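PDB 4AKL: nucleocapsid from Crimean-congo hemorrhagic fever virus, which binds single- and double-stranded RNA, probably takes part in packaging the viral genome, and displays sequence-non-specific DNA endonuclease activity. Local coordinates for residues Y156-E161 and T422-A427; M164-M169 and T429-F434. All blocks are in the same frame, centred on the assembly; numbering follows the deposited sequence.

Interaction 1 (Y156-E161 and T422-A427)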
loop_
_atom_site.group_PDB
_atom_site.type_symbol
_atom_site.label_atom_id
_atom_site.label_comp_id
_atom_site.label_asym_id
_atom_site.label_seq_id
_atom_site.Cartn_x
_atom_site.Cartn_y
_atom_site.Cartn_z
ATOM N N TYR A 156 -2.242 -15.214 14.924
ATOM C CA TYR A 156 -3.533 -14.583 14.621
ATOM C C TYR A 156 -4.597 -15.450 15.211
ATOM O O TYR A 156 -4.792 -16.584 14.768
ATOM C CB TYR A 156 -3.729 -14.446 13.132
ATOM C CG TYR A 156 -4.828 -13.520 12.663
ATOM C CD1 TYR A 156 -4.813 -12.175 12.968
ATOM C CD2 TYR A 156 -5.857 -13.983 11.836
ATOM C CE1 TYR A 156 -5.810 -11.302 12.498
ATOM C CE2 TYR A 156 -6.856 -13.118 11.360
ATOM C CZ TYR A 156 -6.828 -11.784 11.697
ATOM O OH TYR A 156 -7.819 -10.939 11.226
ATOM N N LYS A 157 -5.279 -14.900 16.212
ATOM C CA LYS A 157 -6.321 -15.613 16.938
ATOM C C LYS A 157 -7.662 -15.394 16.269
ATOM O O LYS A 157 -8.101 -14.262 16.139
ATOM C CB LYS A 157 -6.410 -15.128 18.381
ATOM C CG LYS A 157 -7.492 -15.815 19.192
ATOM C CD LYS A 157 -7.113 -17.225 19.533
ATOM C CE LYS A 157 -8.343 -18.066 19.798
ATOM N NZ LYS A 157 -9.425 -17.318 20.493
ATOM N N VAL A 158 -8.304 -16.486 15.850
ATOM C CA VAL A 158 -9.639 -16.461 15.260
ATOM C C VAL A 158 -10.455 -17.535 15.951
ATOM O O VAL A 158 -9.875 -18.411 16.530
ATOM C CB VAL A 158 -9.610 -16.748 13.730
ATOM C CG1 VAL A 158 -8.761 -15.690 12.980
ATOM C CG2 VAL A 158 -9.103 -18.143 13.438
ATOM N N PRO A 159 -11.799 -17.467 15.888
ATOM C CA PRO A 159 -12.668 -18.542 16.352
ATOM C C PRO A 159 -12.382 -19.872 15.658
ATOM O O PRO A 159 -12.086 -19.869 14.474
ATOM C CB PRO A 159 -14.066 -18.082 15.944
ATOM C CG PRO A 159 -13.958 -16.695 15.651
ATOM C CD PRO A 159 -12.570 -16.313 15.414
ATOM N N GLY A 160 -12.487 -20.983 16.411
ATOM C CA GLY A 160 -12.230 -22.339 15.910
ATOM C C GLY A 160 -12.964 -22.724 14.633
ATOM O O GLY A 160 -12.435 -23.466 13.806
ATOM N N GLU A 161 -14.177 -22.219 14.465
ATOM C CA GLU A 161 -14.991 -22.547 13.307
ATOM C C GLU A 161 -14.553 -21.906 11.975
ATOM O O GLU A 161 -15.112 -22.239 10.931
ATOM C CB GLU A 161 -16.463 -22.199 13.584
ATOM C CG GLU A 161 -16.741 -20.717 13.852
ATOM C CD GLU A 161 -18.209 -20.333 13.643
ATOM O OE1 GLU A 161 -18.812 -20.752 12.620
ATOM O OE2 GLU A 161 -18.765 -19.610 14.510
ATOM N N THR A 422 -14.721 -10.117 21.355
ATOM C CA THR A 422 -15.746 -10.122 20.309
ATOM C C THR A 422 -15.526 -11.254 19.282
ATOM O O THR A 422 -16.210 -11.311 18.298
ATOM C CB THR A 422 -15.781 -8.759 19.565
ATOM O OG1 THR A 422 -14.469 -8.442 19.112
ATOM C CG2 THR A 422 -16.264 -7.655 20.477
ATOM N N ASN A 423 -14.585 -12.159 19.521
ATOM C CA ASN A 423 -14.273 -13.281 18.582
ATOM C C ASN A 423 -13.926 -12.902 17.126
ATOM O O ASN A 423 -14.342 -13.556 16.149
ATOM C CB ASN A 423 -15.362 -14.391 18.664
ATOM C CG ASN A 423 -14.950 -15.548 19.554
ATOM O OD1 ASN A 423 -15.402 -16.665 19.351
ATOM N ND2 ASN A 423 -14.083 -15.291 20.541
ATOM N N ASN A 424 -13.145 -11.840 17.004
ATOM C CA ASN A 424 -12.567 -11.410 15.751
ATOM C C ASN A 424 -13.590 -11.273 14.585
ATOM O O ASN A 424 -13.507 -11.978 13.583
ATOM C CB ASN A 424 -11.378 -12.334 15.407
ATOM C CG ASN A 424 -10.457 -11.734 14.338
ATOM O OD1 ASN A 424 -10.825 -10.771 13.696
ATOM N ND2 ASN A 424 -9.255 -12.312 14.158
ATOM N N PRO A 425 -14.546 -10.345 14.726
ATOM C CA PRO A 425 -15.495 -10.138 13.672
ATOM C C PRO A 425 -14.842 -9.651 12.386
ATOM O O PRO A 425 -15.448 -9.780 11.361
ATOM C CB PRO A 425 -16.440 -9.054 14.256
ATOM C CG PRO A 425 -15.658 -8.397 15.196
ATOM C CD PRO A 425 -14.845 -9.449 15.841
ATOM N N CYS A 426 -13.620 -9.097 12.464
ATOM C CA CYS A 426 -12.879 -8.761 11.285
ATOM C C CYS A 426 -12.620 -10.021 10.471
ATOM O O CYS A 426 -12.986 -10.102 9.267
ATOM C CB CYS A 426 -11.554 -8.119 11.649
ATOM S SG CYS A 426 -10.622 -7.564 10.176
ATOM N N ALA A 427 -11.990 -10.998 11.117
ATOM C CA ALA A 427 -11.625 -12.223 10.419
ATOM C C ALA A 427 -12.894 -12.989 9.993
ATOM O O ALA A 427 -12.984 -13.485 8.874
ATOM C CB ALA A 427 -10.717 -13.065 11.271
#

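Interaction 2 (M164-M169 and T429-F434)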
loop_
_atom_site.group_PDB
_atom_site.type_symbol
_atom_site.label_atom_id
_atom_site.label_comp_id
_atom_site.label_asym_id
_atom_site.label_seq_id
_atom_site.Cartn_x
_atom_site.Cartn_y
_atom_site.Cartn_z
ATOM N N MET A 164 -9.776 -23.451 9.695
ATOM C CA MET A 164 -9.451 -24.133 8.446
ATOM C C MET A 164 -9.650 -23.169 7.220
ATOM O O MET A 164 -8.813 -23.137 6.341
ATOM C CB MET A 164 -10.209 -25.472 8.337
ATOM C CG MET A 164 -9.392 -26.746 8.844
ATOM S SD MET A 164 -8.168 -26.600 10.210
ATOM C CE MET A 164 -9.061 -27.378 11.589
ATOM N N SER A 165 -10.726 -22.378 7.206
ATOM C CA SER A 165 -10.967 -21.387 6.124
ATOM C C SER A 165 -9.848 -20.357 6.022
ATOM O O SER A 165 -9.397 -20.046 4.942
ATOM C CB SER A 165 -12.292 -20.633 6.335
ATOM O OG SER A 165 -13.396 -21.419 5.934
ATOM N N VAL A 166 -9.395 -19.848 7.150
ATOM C CA VAL A 166 -8.258 -18.920 7.141
ATOM C C VAL A 166 -7.006 -19.607 6.610
ATOM O O VAL A 166 -6.301 -19.042 5.808
ATOM C CB VAL A 166 -8.022 -18.324 8.551
ATOM C CG1 VAL A 166 -6.688 -17.563 8.631
ATOM C CG2 VAL A 166 -9.218 -17.446 8.937
ATOM N N LYS A 167 -6.755 -20.828 7.073
ATOM C CA LYS A 167 -5.607 -21.635 6.599
ATOM C C LYS A 167 -5.670 -21.939 5.092
ATOM O O LYS A 167 -4.628 -21.979 4.413
ATOM C CB LYS A 167 -5.432 -22.898 7.437
ATOM C CG LYS A 167 -4.759 -22.618 8.815
ATOM C CD LYS A 167 -4.526 -23.870 9.633
ATOM C CE LYS A 167 -3.622 -23.589 10.895
ATOM N NZ LYS A 167 -3.446 -24.794 11.759
ATOM N N GLU A 168 -6.882 -22.122 4.557
ATOM C CA GLU A 168 -7.057 -22.302 3.095
ATOM C C GLU A 168 -6.706 -21.022 2.327
ATOM O O GLU A 168 -6.032 -21.094 1.288
ATOM C CB GLU A 168 -8.479 -22.759 2.751
ATOM C CG GLU A 168 -8.775 -22.825 1.258
ATOM C CD GLU A 168 -10.219 -23.095 0.958
ATOM O OE1 GLU A 168 -10.962 -23.676 1.805
ATOM O OE2 GLU A 168 -10.620 -22.723 -0.154
ATOM N N MET A 169 -7.163 -19.861 2.837
ATOM C CA MET A 169 -6.807 -18.549 2.286
ATOM C C MET A 169 -5.308 -18.370 2.199
ATOM O O MET A 169 -4.810 -18.016 1.153
ATOM C CB MET A 169 -7.428 -17.390 3.080
ATOM C CG MET A 169 -8.933 -17.302 2.875
ATOM S SD MET A 169 -9.711 -16.014 3.820
ATOM C CE MET A 169 -9.321 -14.606 2.778
ATOM N N THR A 429 -15.641 -11.901 8.976
ATOM C CA THR A 429 -16.239 -11.230 7.848
ATOM C C THR A 429 -15.394 -11.371 6.563
ATOM O O THR A 429 -15.958 -11.522 5.462
ATOM C CB THR A 429 -16.439 -9.759 8.196
ATOM O OG1 THR A 429 -17.193 -9.666 9.408
ATOM C CG2 THR A 429 -17.132 -8.972 7.032
ATOM N N ILE A 430 -14.063 -11.301 6.693
ATOM C CA ILE A 430 -13.131 -11.565 5.591
ATOM C C ILE A 430 -13.347 -12.958 5.009
ATOM O O ILE A 430 -13.432 -13.124 3.820
ATOM C CB ILE A 430 -11.660 -11.432 6.056
ATOM C CG1 ILE A 430 -11.288 -9.951 6.270
ATOM C CG2 ILE A 430 -10.689 -12.028 5.035
ATOM C CD1 ILE A 430 -9.908 -9.660 6.914
ATOM N N VAL A 431 -13.432 -13.949 5.893
ATOM C CA VAL A 431 -13.620 -15.367 5.547
ATOM C C VAL A 431 -14.957 -15.612 4.835
ATOM O O VAL A 431 -15.028 -16.359 3.824
ATOM C CB VAL A 431 -13.524 -16.259 6.850
ATOM C CG1 VAL A 431 -14.159 -17.576 6.663
ATOM C CG2 VAL A 431 -12.086 -16.395 7.276
ATOM N N LYS A 432 -16.010 -14.995 5.359
ATOM C CA LYS A 432 -17.312 -15.171 4.793
ATOM C C LYS A 432 -17.309 -14.567 3.390
ATOM O O LYS A 432 -17.921 -15.154 2.497
ATOM C CB LYS A 432 -18.438 -14.609 5.665
ATOM C CG LYS A 432 -19.737 -15.458 5.584
ATOM C CD LYS A 432 -19.505 -16.831 6.307
ATOM C CE LYS A 432 -20.701 -17.446 6.919
ATOM N NZ LYS A 432 -21.531 -18.289 6.029
ATOM N N LEU A 433 -16.594 -13.453 3.167
ATOM C CA LEU A 433 -16.499 -12.899 1.800
ATOM C C LEU A 433 -15.721 -13.805 0.842
ATOM O O LEU A 433 -16.083 -13.922 -0.345
ATOM C CB LEU A 433 -15.887 -11.530 1.752
ATOM C CG LEU A 433 -16.777 -10.470 2.358
ATOM C CD1 LEU A 433 -15.929 -9.284 2.785
ATOM C CD2 LEU A 433 -17.900 -10.036 1.392
ATOM N N PHE A 434 -14.664 -14.415 1.345
ATOM C CA PHE A 434 -13.903 -15.363 0.587
ATOM C C PHE A 434 -14.795 -16.563 0.184
ATOM O O PHE A 434 -14.812 -16.919 -0.952
ATOM C CB PHE A 434 -12.682 -15.849 1.396
ATOM C CG PHE A 434 -11.860 -16.910 0.689
ATOM C CD1 PHE A 434 -10.952 -16.560 -0.310
ATOM C CD2 PHE A 434 -11.971 -18.234 1.028
ATOM C CE1 PHE A 434 -10.188 -17.544 -0.934
ATOM C CE2 PHE A 434 -11.191 -19.222 0.388
ATOM C CZ PHE A 434 -10.324 -18.865 -0.581
#

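Interaction 1 (Y156-E161 and T422-A427)
The first residue of 422-427 to meet the loop is Asn423, two positions before the helix that begins at Pro425, and it meets Pro159 alongside. The two side chains slide past each other in opposite directions, and the pyrrolidine ring presses closer on the backbone than on the amide: Pro159 CG lies 3.2 Å from Asn423 O, while Asn423 OD1 is 3.9 Å from Pro159 CB. The amide nitrogen of Asn423 turns elsewhere, to the carbonyl of Thr420, and the backbone O of Asn423 is hydrogen-bonded to Arg428 NE.

Asn424 is the heart of the contact. With CG anti to the backbone N (chi1 -163°), its amide is directed at the loop 156-161, and its two ends do different work. ND2 donates to Lys157 O at 3.0 Å in a nearly straight bond (161° at the hydrogen); the carbonyl lies close to the amide plane of Asn424, whereas the donor sits above the plane of that carbonyl. At the other end OD1 accepts from Ala427 N at 2.8 Å, the capping bond of an N-cap residue. The same ND2 lies over one face of the Tyr156 ring, 3.5 Å from CZ, with ring and amide planes 77° apart.

Ala427, the third residue of the helix, adds an apolar contact beside the amide: its CB packs 3.7 Å from Val158 CG1 and 3.6 Å from Tyr156 OH, a hydroxyl hydrogen-bonded to Ser458 OG.

A single buried side chain thus both caps a helix and ties it to a loop about 260 residues away in sequence. Held at each end, the amide has its orientation fixed, with oxygen toward the helix and nitrogen toward the loop; the capped helix end probably polarises it, strengthening ND2 as a donor.

Interaction 2 (M164-M169 and T429-F434)
Two helices packed at a steep angle, 163-181 and 425-440, illustrate how a methionine and a phenylalanine can fill a helix crossing: the short segments cross at 66° with their axes 10.1 Å apart. Met169 and Phe434 reach toward each other from the two backbones. Met169 CG sits almost exactly over the ring, 3.6 Å from the Phe434 centroid and only 9° off the normal, a CH-pi contact. SD follows obliquely as a Met-aromatic contact, and the bend at chi3 (80°) carries CE on to Ile430 CG2, 3.7 Å away. Glu168, extended and anti to its backbone N, brings OE2 to the ring edge, 3.6 Å from Phe434 CE2; this oxygen also forms a salt bridge with Lys438. Near the closest backbone approach, Val431 divides its methyls: CG1 touches Ser165 CB, while CG2 presses tightly on Val166 CG2 at 3.5 Å. Ser165 OG bonds to Glu435, another polar link between the helices. Helix 450-460 borders the apolar centre, with Ser451 touching both Met169 and Phe434 and Leu455 touching Met169, while helix 56-71 meets helix 425-440 through Thr429 and Leu433.

Interactions 1 and 2 lie about 11 Å apart, centre to centre, on the same side of the chain's centre, and both use helix 425-440. Along the chain the order is 156-161, 164-169, 422-427, 429-434, so the segments alternate: the loop leading into helix 163-181 meets the start of the later helix, and the first turns of 163-181 meet its next turns. Two consecutive pieces of chain are thereby matched with two others some 260 residues away. Helix 450-460 borders both contacts, reaching Tyr156 in one and Met169 in the other. The arrangement joins parts of the chain on either side of the stalk-forming stretch within the globular, largely helical head of the nucleocapsid.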